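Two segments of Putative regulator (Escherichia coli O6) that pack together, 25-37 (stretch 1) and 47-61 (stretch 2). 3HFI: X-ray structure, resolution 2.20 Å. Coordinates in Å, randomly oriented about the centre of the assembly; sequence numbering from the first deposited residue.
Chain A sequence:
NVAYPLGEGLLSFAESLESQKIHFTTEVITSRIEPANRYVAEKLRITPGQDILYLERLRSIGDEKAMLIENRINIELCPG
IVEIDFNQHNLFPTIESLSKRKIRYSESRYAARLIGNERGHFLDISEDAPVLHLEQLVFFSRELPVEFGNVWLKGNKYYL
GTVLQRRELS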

ATOM      1  N   THR A  25      16.254   6.960   0.452  1.00 31.91           N
ATOM      2  CA  THR A  25      16.297   8.280  -0.268  1.00 33.00           C
ATOM      3  C   THR A  25      15.247   8.423  -1.391  1.00 32.89           C
ATOM      4  O   THR A  25      15.133   7.578  -2.285  1.00 31.94           O
ATOM      5  CB  THR A  25      17.678   8.531  -0.957  1.00 32.93           C
ATOM      6  OG1 THR A  25      18.735   8.393   0.001  1.00 36.18           O
ATOM      7  CG2 THR A  25      17.759   9.936  -1.619  1.00 32.79           C
ATOM      8  N   THR A  26      14.526   9.533  -1.364  1.00 33.28           N
ATOM      9  CA  THR A  26      13.696   9.909  -2.490  1.00 33.14           C
ATOM     10  C   THR A  26      14.146  11.295  -2.964  1.00 32.62           C
ATOM     11  O   THR A  26      14.280  12.220  -2.156  1.00 32.66           O
ATOM     12  CB  THR A  26      12.198   9.812  -2.145  1.00 33.50           C
ATOM     13  OG1 THR A  26      11.575  11.104  -2.198  1.00 36.18           O
ATOM     14  CG2 THR A  26      11.996   9.167  -0.779  1.00 33.29           C
ATOM     15  N   GLU A  27      14.416  11.421  -4.267  1.00 31.59           N
ATOM     16  CA  GLU A  27      14.794  12.713  -4.892  1.00 30.74           C
ATOM     17  C   GLU A  27      13.780  13.165  -5.959  1.00 28.51           C
ATOM     18  O   GLU A  27      13.346  12.352  -6.768  1.00 28.44           O
ATOM     19  CB  GLU A  27      16.166  12.605  -5.537  1.00 31.03           C
ATOM     20  CG  GLU A  27      16.237  11.505  -6.590  1.00 34.40           C
ATOM     21  CD  GLU A  27      17.570  10.780  -6.598  1.00 39.80           C
ATOM     22  OE1 GLU A  27      18.574  11.440  -6.962  1.00 42.02           O
ATOM     23  OE2 GLU A  27      17.606   9.559  -6.242  1.00 43.19           O
ATOM     24  N   VAL A  28      13.407  14.445  -5.953  1.00 26.00           N
ATOM     25  CA  VAL A  28      12.501  14.983  -6.960  1.00 24.09           C
ATOM     26  C   VAL A  28      13.281  15.157  -8.239  1.00 22.37           C
ATOM     27  O   VAL A  28      14.327  15.754  -8.227  1.00 22.15           O
ATOM     28  CB  VAL A  28      11.823  16.306  -6.507  1.00 24.31           C
ATOM     29  CG1 VAL A  28      11.014  16.916  -7.639  1.00 22.58           C
ATOM     30  CG2 VAL A  28      10.850  16.034  -5.338  1.00 25.16           C
ATOM     31  N   ILE A  29      12.819  14.542  -9.317  1.00 20.49           N
ATOM     32  CA  ILE A  29      13.449  14.671 -10.638  1.00 19.14           C
ATOM     33  C   ILE A  29      12.846  15.901 -11.311  1.00 18.31           C
ATOM     34  O   ILE A  29      13.536  16.743 -11.868  1.00 17.87           O
ATOM     35  CB  ILE A  29      13.152  13.415 -11.496  1.00 19.14           C
ATOM     36  CG1 ILE A  29      13.932  12.209 -10.933  1.00 21.12           C
ATOM     37  CG2 ILE A  29      13.528  13.637 -12.922  1.00 17.81           C
ATOM     38  CD1 ILE A  29      13.429  10.823 -11.412  1.00 20.38           C
ATOM     39  N   THR A  30      11.536  16.009 -11.254  1.00 17.47           N
ATOM     40  CA  THR A  30      10.863  17.078 -11.944  1.00 16.89           C
ATOM     41  C   THR A  30       9.500  17.313 -11.374  1.00 14.85           C
ATOM     42  O   THR A  30       8.904  16.435 -10.722  1.00 12.25           O
ATOM     43  CB  THR A  30      10.819  16.844 -13.503  1.00 17.39           C
ATOM     44  OG1 THR A  30      10.667  18.104 -14.138  1.00 20.64           O
ATOM     45  CG2 THR A  30       9.719  15.957 -13.940  1.00 18.67           C
ATOM     46  N   SER A  31       9.033  18.538 -11.573  1.00 13.01           N
ATOM     47  CA  SER A  31       7.646  18.856 -11.319  1.00 13.36           C
ATOM     48  C   SER A  31       7.013  19.803 -12.319  1.00 11.78           C
ATOM     49  O   SER A  31       7.685  20.503 -13.000  1.00 11.72           O
ATOM     50  CB  SER A  31       7.452  19.366  -9.893  1.00 13.41           C
ATOM     51  OG  SER A  31       7.983  20.622  -9.689  1.00 16.96           O
ATOM     52  N   ARG A  32       5.695  19.872 -12.331  1.00 11.34           N
ATOM     53  CA  ARG A  32       4.997  20.590 -13.372  1.00 12.15           C
ATOM     54  C   ARG A  32       3.575  20.810 -12.932  1.00 11.22           C
ATOM     55  O   ARG A  32       3.026  19.927 -12.272  1.00  9.62           O
ATOM     56  CB  ARG A  32       4.872  19.637 -14.537  1.00 13.04           C
ATOM     57  CG  ARG A  32       4.990  20.205 -15.807  1.00 17.25           C
ATOM     58  CD  ARG A  32       5.401  19.082 -16.790  1.00 22.52           C
ATOM     59  NE  ARG A  32       4.498  17.905 -16.794  1.00 22.38           N
ATOM     60  CZ  ARG A  32       4.929  16.646 -16.974  1.00 26.49           C
ATOM     61  NH1 ARG A  32       6.248  16.403 -17.101  1.00 23.47           N
ATOM     62  NH2 ARG A  32       4.058  15.613 -16.966  1.00 26.67           N
ATOM     63  N   ILE A  33       2.987  21.945 -13.298  1.00 11.28           N
ATOM     64  CA  ILE A  33       1.549  22.153 -13.127  1.00 11.91           C
ATOM     65  C   ILE A  33       0.987  21.785 -14.503  1.00 12.39           C
ATOM     66  O   ILE A  33       1.474  22.304 -15.504  1.00 11.61           O
ATOM     67  CB  ILE A  33       1.173  23.610 -12.839  1.00 12.76           C
ATOM     68  CG1 ILE A  33       1.803  24.090 -11.511  1.00 14.35           C
ATOM     69  CG2 ILE A  33      -0.330  23.796 -12.825  1.00 11.35           C
ATOM     70  CD1 ILE A  33       1.554  23.145 -10.422  1.00 15.29           C
ATOM     71  N   GLU A  34       0.028  20.878 -14.575  1.00 12.24           N
ATOM     72  CA  GLU A  34      -0.493  20.561 -15.888  1.00 14.41           C
ATOM     73  C   GLU A  34      -2.016  20.385 -15.802  1.00 13.22           C
ATOM     74  O   GLU A  34      -2.516  20.058 -14.741  1.00 12.24           O
ATOM     75  CB  GLU A  34       0.156  19.253 -16.392  1.00 15.49           C
ATOM     76  CG  GLU A  34      -0.162  18.072 -15.478  1.00 19.40           C
ATOM     77  CD  GLU A  34       0.398  16.664 -15.980  1.00 26.05           C
ATOM     78  OE1 GLU A  34       1.408  16.627 -16.717  1.00 24.40           O
ATOM     79  OE2 GLU A  34      -0.206  15.616 -15.597  1.00 25.02           O
ATOM     80  N   PRO A  35      -2.727  20.563 -16.935  1.00 12.66           N
ATOM     81  CA  PRO A  35      -4.154  20.281 -16.930  1.00 12.23           C
ATOM     82  C   PRO A  35      -4.390  18.792 -16.725  1.00 12.32           C
ATOM     83  O   PRO A  35      -3.700  17.983 -17.341  1.00 13.75           O
ATOM     84  CB  PRO A  35      -4.649  20.748 -18.311  1.00 11.62           C
ATOM     85  CG  PRO A  35      -3.530  21.609 -18.867  1.00 15.21           C
ATOM     86  CD  PRO A  35      -2.238  21.056 -18.243  1.00 12.02           C
ATOM     87  N   ALA A  36      -5.298  18.422 -15.819  1.00 10.79           N
ATOM     88  CA  ALA A  36      -5.688  17.010 -15.639  1.00  9.44           C
ATOM     89  C   ALA A  36      -6.290  16.448 -16.921  1.00 10.52           C
ATOM     90  O   ALA A  36      -7.215  17.048 -17.507  1.00  9.47           O
ATOM     91  CB  ALA A  36      -6.639  16.872 -14.534  1.00  7.96           C
ATOM     92  N   ASN A  37      -5.750  15.329 -17.419  1.00 12.30           N
ATOM     93  CA  ASN A  37      -6.387  14.704 -18.596  1.00 14.66           C
ATOM     94  C   ASN A  37      -7.629  13.975 -18.146  1.00 13.19           C
ATOM     95  O   ASN A  37      -7.905  13.919 -16.944  1.00 12.99           O
ATOM     96  CB  ASN A  37      -5.439  13.808 -19.411  1.00 15.37           C
ATOM     97  CG  ASN A  37      -5.050  12.533 -18.695  1.00 17.92           C
ATOM     98  OD1 ASN A  37      -5.786  11.989 -17.892  1.00 15.52           O
ATOM     99  ND2 ASN A  37      -3.848  12.049 -19.013  1.00 19.75           N
ATOM    100  N   THR A  47     -12.772  18.322 -12.659  1.00 10.06           N
ATOM    101  CA  THR A  47     -13.145  18.663 -14.030  1.00  8.28           C
ATOM    102  C   THR A  47     -11.919  18.441 -14.909  1.00  8.51           C
ATOM    103  O   THR A  47     -10.839  18.897 -14.592  1.00  9.05           O
ATOM    104  CB  THR A  47     -13.666  20.081 -14.099  1.00  8.30           C
ATOM    105  OG1 THR A  47     -14.721  20.212 -13.134  1.00  9.21           O
ATOM    106  CG2 THR A  47     -14.181  20.462 -15.500  1.00  4.71           C
ATOM    107  N   PRO A  48     -12.076  17.703 -16.004  1.00  8.19           N
ATOM    108  CA  PRO A  48     -11.017  17.618 -16.981  1.00  7.83           C
ATOM    109  C   PRO A  48     -10.480  19.007 -17.279  1.00  7.38           C
ATOM    110  O   PRO A  48     -11.249  19.986 -17.478  1.00  5.18           O
ATOM    111  CB  PRO A  48     -11.729  17.096 -18.227  1.00  9.38           C
ATOM    112  CG  PRO A  48     -12.918  16.180 -17.611  1.00 10.42           C
ATOM    113  CD  PRO A  48     -13.284  16.900 -16.341  1.00  9.68           C
ATOM    114  N   GLY A  49      -9.159  19.092 -17.351  1.00  7.71           N
ATOM    115  CA  GLY A  49      -8.477  20.370 -17.640  1.00  7.72           C
ATOM    116  C   GLY A  49      -8.047  21.191 -16.412  1.00  8.30           C
ATOM    117  O   GLY A  49      -7.275  22.191 -16.522  1.00  8.31           O
ATOM    118  N   GLN A  50      -8.549  20.815 -15.251  1.00  8.83           N
ATOM    119  CA  GLN A  50      -8.195  21.521 -14.052  1.00 10.15           C
ATOM    120  C   GLN A  50      -6.725  21.313 -13.741  1.00  9.94           C
ATOM    121  O   GLN A  50      -6.264  20.210 -13.812  1.00  7.42           O
ATOM    122  CB  GLN A  50      -8.983  20.975 -12.893  1.00  9.86           C
ATOM    123  CG  GLN A  50      -8.795  21.799 -11.680  1.00 15.92           C
ATOM    124  CD  GLN A  50      -9.805  21.497 -10.658  1.00 22.29           C
ATOM    125  OE1 GLN A  50     -10.959  21.860 -10.834  1.00 30.13           O
ATOM    126  NE2 GLN A  50      -9.401  20.851  -9.565  1.00 25.25           N
ATOM    127  N   ASP A  51      -6.004  22.375 -13.393  1.00 10.47           N
ATOM    128  CA  ASP A  51      -4.581  22.253 -13.110  1.00 11.73           C
ATOM    129  C   ASP A  51      -4.307  21.365 -11.922  1.00 12.35           C
ATOM    130  O   ASP A  51      -5.019  21.379 -10.916  1.00 15.50           O
ATOM    131  CB  ASP A  51      -3.959  23.640 -12.917  1.00 13.60           C
ATOM    132  CG  ASP A  51      -3.648  24.336 -14.211  1.00 14.31           C
ATOM    133  OD1 ASP A  51      -3.643  23.706 -15.292  1.00 20.70           O
ATOM    134  OD2 ASP A  51      -3.310  25.527 -14.155  1.00 21.99           O
ATOM    135  N   ILE A  52      -3.374  20.442 -12.093  1.00 12.92           N
ATOM    136  CA  ILE A  52      -2.907  19.618 -11.011  1.00 11.35           C
ATOM    137  C   ILE A  52      -1.413  19.737 -10.967  1.00 10.69           C
ATOM    138  O   ILE A  52      -0.780  20.223 -11.943  1.00 11.69           O
ATOM    139  CB  ILE A  52      -3.385  18.146 -11.154  1.00 13.48           C
ATOM    140  CG1 ILE A  52      -2.939  17.472 -12.498  1.00 14.59           C
ATOM    141  CG2 ILE A  52      -4.916  18.061 -10.935  1.00 11.87           C
ATOM    142  CD1 ILE A  52      -1.485  16.924 -12.509  1.00 22.17           C
ATOM    143  N   LEU A  53      -0.827  19.341  -9.840  1.00  9.95           N
ATOM    144  CA  LEU A  53       0.640  19.269  -9.695  1.00  9.86           C
ATOM    145  C   LEU A  53       1.187  17.851 -10.039  1.00  9.77           C
ATOM    146  O   LEU A  53       0.723  16.849  -9.488  1.00  9.57           O
ATOM    147  CB  LEU A  53       1.050  19.642  -8.254  1.00 10.07           C
ATOM    148  CG  LEU A  53       2.545  19.580  -7.870  1.00 11.85           C
ATOM    149  CD1 LEU A  53       3.297  20.562  -8.750  1.00  9.60           C
ATOM    150  CD2 LEU A  53       2.716  19.882  -6.365  1.00 13.48           C
ATOM    151  N   TYR A  54       2.130  17.763 -10.972  1.00  9.37           N
ATOM    152  CA  TYR A  54       2.730  16.527 -11.332  1.00  9.49           C
ATOM    153  C   TYR A  54       4.112  16.523 -10.661  1.00  9.90           C
ATOM    154  O   TYR A  54       4.803  17.500 -10.729  1.00  9.40           O
ATOM    155  CB  TYR A  54       2.911  16.453 -12.821  1.00 10.77           C
ATOM    156  CG  TYR A  54       3.833  15.342 -13.278  1.00  9.66           C
ATOM    157  CD1 TYR A  54       3.333  14.070 -13.583  1.00 13.82           C
ATOM    158  CD2 TYR A  54       5.182  15.565 -13.447  1.00 13.53           C
ATOM    159  CE1 TYR A  54       4.150  13.059 -14.038  1.00 12.34           C
ATOM    160  CE2 TYR A  54       6.041  14.529 -13.908  1.00 13.25           C
ATOM    161  CZ  TYR A  54       5.499  13.285 -14.200  1.00 13.60           C
ATOM    162  OH  TYR A  54       6.317  12.230 -14.596  1.00 15.92           O
ATOM    163  N   LEU A  55       4.471  15.441  -9.967  1.00 10.19           N
ATOM    164  CA  LEU A  55       5.778  15.293  -9.333  1.00 11.17           C
ATOM    165  C   LEU A  55       6.353  13.978  -9.771  1.00 11.98           C
ATOM    166  O   LEU A  55       5.690  12.939  -9.646  1.00 10.86           O
ATOM    167  CB  LEU A  55       5.596  15.229  -7.837  1.00 12.49           C
ATOM    168  CG  LEU A  55       6.071  16.196  -6.831  1.00 19.75           C
ATOM    169  CD1 LEU A  55       5.840  17.677  -7.251  1.00 22.65           C
ATOM    170  CD2 LEU A  55       5.419  15.802  -5.484  1.00 19.55           C
ATOM    171  N   GLU A  56       7.589  13.988 -10.239  1.00 12.40           N
ATOM    172  CA  GLU A  56       8.292  12.748 -10.521  1.00 14.80           C
ATOM    173  C   GLU A  56       9.430  12.587  -9.520  1.00 15.96           C
ATOM    174  O   GLU A  56      10.287  13.489  -9.387  1.00 14.70           O
ATOM    175  CB  GLU A  56       8.850  12.796 -11.948  1.00 15.20           C
ATOM    176  CG  GLU A  56       9.347  11.492 -12.516  1.00 17.45           C
ATOM    177  CD  GLU A  56       9.793  11.659 -14.010  1.00 24.24           C
ATOM    178  OE1 GLU A  56      10.351  12.718 -14.400  1.00 25.87           O
ATOM    179  OE2 GLU A  56       9.566  10.717 -14.803  1.00 32.55           O
ATOM    180  N   ARG A  57       9.438  11.441  -8.847  1.00 18.03           N
ATOM    181  CA  ARG A  57      10.325  11.176  -7.711  1.00 19.47           C
ATOM    182  C   ARG A  57      10.967   9.818  -7.865  1.00 20.68           C
ATOM    183  O   ARG A  57      10.310   8.863  -8.283  1.00 19.08           O
ATOM    184  CB  ARG A  57       9.521  11.232  -6.421  1.00 19.77           C
ATOM    185  CG  ARG A  57       9.138  12.663  -6.068  1.00 22.19           C
ATOM    186  CD  ARG A  57       7.853  12.707  -5.333  1.00 23.54           C
ATOM    187  NE  ARG A  57       8.068  12.257  -3.987  1.00 22.49           N
ATOM    188  CZ  ARG A  57       7.405  11.275  -3.374  1.00 25.14           C
ATOM    189  NH1 ARG A  57       6.417  10.572  -3.936  1.00 23.77           N
ATOM    190  NH2 ARG A  57       7.746  10.991  -2.139  1.00 25.83           N
ATOM    191  N   LEU A  58      12.265   9.753  -7.566  1.00 22.29           N
ATOM    192  CA  LEU A  58      13.018   8.527  -7.732  1.00 23.80           C
ATOM    193  C   LEU A  58      13.406   8.103  -6.338  1.00 25.25           C
ATOM    194  O   LEU A  58      14.029   8.861  -5.597  1.00 24.62           O
ATOM    195  CB  LEU A  58      14.255   8.729  -8.624  1.00 23.99           C
ATOM    196  CG  LEU A  58      15.083   7.478  -8.956  1.00 22.92           C
ATOM    197  CD1 LEU A  58      14.383   6.587  -9.966  1.00 24.13           C
ATOM    198  CD2 LEU A  58      16.449   7.869  -9.475  1.00 21.76           C
ATOM    199  N   ARG A  59      12.971   6.920  -5.958  1.00 26.83           N
ATOM    200  CA  ARG A  59      13.217   6.450  -4.618  1.00 29.14           C
ATOM    201  C   ARG A  59      14.293   5.421  -4.705  1.00 29.89           C
ATOM    202  O   ARG A  59      14.153   4.471  -5.465  1.00 29.62           O
ATOM    203  CB  ARG A  59      12.001   5.806  -4.033  1.00 29.30           C
ATOM    204  CG  ARG A  59      12.343   4.938  -2.851  1.00 32.49           C
ATOM    205  CD  ARG A  59      11.141   4.825  -1.954  1.00 35.90           C
ATOM    206  NE  ARG A  59      10.720   6.175  -1.599  1.00 38.14           N
ATOM    207  CZ  ARG A  59       9.488   6.516  -1.248  1.00 41.40           C
ATOM    208  NH1 ARG A  59       8.512   5.608  -1.194  1.00 42.80           N
ATOM    209  NH2 ARG A  59       9.222   7.781  -0.953  1.00 42.75           N
ATOM    210  N   SER A  60      15.366   5.620  -3.942  1.00 31.69           N
ATOM    211  CA  SER A  60      16.427   4.623  -3.848  1.00 33.19           C
ATOM    212  C   SER A  60      16.557   4.078  -2.417  1.00 34.72           C
ATOM    213  O   SER A  60      16.402   4.790  -1.406  1.00 34.59           O
ATOM    214  CB  SER A  60      17.753   5.156  -4.412  1.00 33.08           C
ATOM    215  OG  SER A  60      18.028   6.463  -3.962  1.00 33.85           O
ATOM    216  N   ILE A  61      16.819   2.781  -2.365  1.00 36.68           N
ATOM    217  CA  ILE A  61      16.841   2.019  -1.119  1.00 38.12           C
ATOM    218  C   ILE A  61      18.263   1.501  -0.911  1.00 38.86           C
ATOM    219  O   ILE A  61      18.698   0.547  -1.568  1.00 38.87           O
ATOM    220  CB  ILE A  61      15.727   0.901  -1.116  1.00 38.49           C
ATOM    221  CG1 ILE A  61      14.346   1.577  -0.892  1.00 39.17           C
ATOM    222  CG2 ILE A  61      16.003  -0.170  -0.054  1.00 36.99           C
ATOM    223  CD1 ILE A  61      13.145   0.919  -1.606  1.00 40.24           C
TER

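The two stretches pair largely as antiparallel strands. Their backbones make a ladder of hydrogen bonds. Arg32 and Tyr54 form a two-bond ring: Arg32 N to Tyr54 O is 3.0 Å and Tyr54 N to Arg32 O is 2.7 Å. Glu34 and Ile52 form the next ring, and Glu27 and Leu58 another.

A beta bulge shifts the register between Val28 and Thr30. Ile29 is the extra residue, with phi/psi of -87/-47. Glu56 O consequently receives two donors: Ile29 N at 2.7 Å and Thr30 N, weakly, at 3.4 Å. The CA-to-CB bond of Ile29 points toward the other strand. With chi1 m and chi2 t, its CD1 reaches Leu58 CB at 3.6 Å.

Arg32 has an off-well chi1 of -143°. Chi2 is t and chi3 p, and the end of the side chain comes nearer the other strand. The guanidinium lies flat on the Tyr54 ring, with planes at 12°. Arg32 CZ sits 4.0 Å from the centroid of that ring, a cation-pi contact. Glu34, with chi1 p and chi2 t, holds the same group: Arg32 NH2 to Glu34 OE1 is 2.8 Å, a salt bridge. The carboxylate balances the guanidinium charge, while the flat cation also rests on the pi face of Tyr54. Tyr54, chi1 t, also meets Thr30 at its ring edge.

Ile52 has both chi angles p. Ile52 CD1 meets Glu34 CG at 3.4 Å. Ile52 CG2 lies 4.2 Å from Ala36 CB.

On the face with Ser31 and Leu55, Ile33 is m at both chi angles. Its CD1 touches Leu53 CD1 at 3.5 Å, an apolar contact.

A type II turn, Thr47 to Gln50, leads into the second strand. Gly49 takes phi 93°, where a CB would jam against the preceding carbonyl. Its N bonds to Ala36 O at 2.8 Å.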